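Local coordinates for RND efflux system, outer membrane lipoprotein, NodT family (Burkholderia mallei, PDB 6U94), which probably serves as the outer-membrane channel component of an RND-type efflux system, exporting compounds from the cell, at residues 170-173 with 174-178. Residues are numbered along the deposited sequence; the frame is centred on the assembly and turned at random.
Sequences VANT and YLTLL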
# COMPACT_ATOMS: atom_id res chain seq x y z
N VAL A 170 -10.64 -1.09 0.53
CA VAL A 170 -11.44 -0.53 -0.55
C VAL A 170 -10.61 0.44 -1.37
O VAL A 170 -10.70 0.46 -2.61
CB VAL A 170 -12.71 0.15 0.02
CG1 VAL A 170 -13.43 0.92 -1.07
CG2 VAL A 170 -13.63 -0.89 0.65
N ALA A 171 -9.79 1.26 -0.71
CA ALA A 171 -8.99 2.25 -1.42
C ALA A 171 -7.91 1.57 -2.27
O ALA A 171 -7.72 1.93 -3.44
CB ALA A 171 -8.35 3.23 -0.43
N ASN A 172 -7.20 0.60 -1.70
CA ASN A 172 -6.15 -0.07 -2.45
C ASN A 172 -6.71 -0.87 -3.61
O ASN A 172 -6.02 -1.05 -4.62
CB ASN A 172 -5.33 -0.98 -1.53
CG ASN A 172 -4.10 -1.54 -2.22
OD1 ASN A 172 -3.10 -0.85 -2.39
ND2 ASN A 172 -4.17 -2.81 -2.60
N THR A 173 -7.94 -1.36 -3.50
CA THR A 173 -8.54 -2.13 -4.58
C THR A 173 -9.00 -1.23 -5.73
O THR A 173 -8.82 -1.58 -6.90
CB THR A 173 -9.71 -2.96 -4.05
OG1 THR A 173 -9.24 -3.82 -3.01
CG2 THR A 173 -10.31 -3.82 -5.15
N TYR A 174 -9.59 -0.08 -5.41
CA TYR A 174 -10.02 0.84 -6.46
C TYR A 174 -8.82 1.50 -7.13
O TYR A 174 -8.83 1.73 -8.34
CB TYR A 174 -10.96 1.89 -5.88
CG TYR A 174 -11.43 2.93 -6.88
CD1 TYR A 174 -12.31 2.59 -7.91
CD2 TYR A 174 -11.01 4.25 -6.79
CE1 TYR A 174 -12.74 3.53 -8.82
CE2 TYR A 174 -11.45 5.20 -7.70
CZ TYR A 174 -12.31 4.84 -8.71
OH TYR A 174 -12.74 5.78 -9.62
N LEU A 175 -7.78 1.81 -6.35
CA LEU A 175 -6.55 2.33 -6.94
C LEU A 175 -5.89 1.28 -7.83
O LEU A 175 -5.45 1.58 -8.94
CB LEU A 175 -5.59 2.80 -5.85
CG LEU A 175 -6.02 4.09 -5.14
CD1 LEU A 175 -5.05 4.45 -4.03
CD2 LEU A 175 -6.13 5.22 -6.15
N THR A 176 -5.83 0.03 -7.35
CA THR A 176 -5.31 -1.05 -8.18
C THR A 176 -6.13 -1.22 -9.45
O THR A 176 -5.59 -1.52 -10.51
CB THR A 176 -5.27 -2.35 -7.37
OG1 THR A 176 -4.33 -2.23 -6.29
CG2 THR A 176 -4.87 -3.53 -8.25
N LEU A 177 -7.45 -1.02 -9.35
CA LEU A 177 -8.29 -1.07 -10.54
C LEU A 177 -7.87 -0.02 -11.57
O LEU A 177 -7.67 -0.33 -12.75
CB LEU A 177 -9.75 -0.88 -10.16
CG LEU A 177 -10.75 -0.80 -11.31
CD1 LEU A 177 -10.75 -2.09 -12.12
CD2 LEU A 177 -12.15 -0.49 -10.80
N LEU A 178 -7.73 1.23 -11.12
CA LEU A 178 -7.33 2.30 -12.04
C LEU A 178 -5.94 2.06 -12.60
O LEU A 178 -5.65 2.47 -13.74
CB LEU A 178 -7.41 3.65 -11.32
CG LEU A 178 -8.77 3.99 -10.73
CD1 LEU A 178 -8.77 5.39 -10.15
CD2 LEU A 178 -9.86 3.85 -11.79
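The carbonyl oxygen Asn-172 O is gripped twice by one residue, Thr-176, through its backbone N and its hydroxyl. The shorter bond is from the side chain, with Thr-176 OG1 2.7 Å from Asn-172 O and a C=O...O angle of 159°, so the hydroxyl approaches nearly head-on and only moderately tilted from the carbonyl plane. The amide Thr-176 N, 2.9 Å from the same Asn-172 O, comes from well above that plane at a C=O...N angle of 138°. The two donors thus reach the oxygen from different directions. The first torsion of Thr-176 (chi1 -65°) makes the hydroxyl bond possible: it sets OG1 beside the backbone N and sends the methyl CG2 away from that oxygen. Asn-172 ND2 stays 3.7 Å from Thr-176 OG1, and the amide is engaged elsewhere, OD1 with Thr-446 and ND2 with Tyr-86 OH.

The amide bond of Thr-176 is one rung of the i to i+4 ladder of an alpha-helix, here within the long helix 156-203 of the outer membrane factor fold, where helix 421-454 meets Leu-175 and helix 211-247 meets Thr-173; the hydroxyl bond is added to it. Further rungs run from Tyr-174 N to Val-170 O, from Leu-175 N to Ala-171 O at 2.9 Å, and from Leu-177 N to Thr-173 O, also at 2.9 Å. The hydroxyl of Thr-173 repeats the theme, bonding back to Glu-169 O.

Apolar groups lie beside two of the helix carbonyls. Leu-175 CG, turned to the side of its own backbone N, lies 3.2 Å from Ala-171 O, and CB is almost as near, so the leucine branch flanks that oxygen alongside the backbone bond. Tyr-174 CB sits 3.6 Å from Val-170 O, while its ring swings outward and has Leu-178 CG 4.1 Å above one face, offset toward the rim.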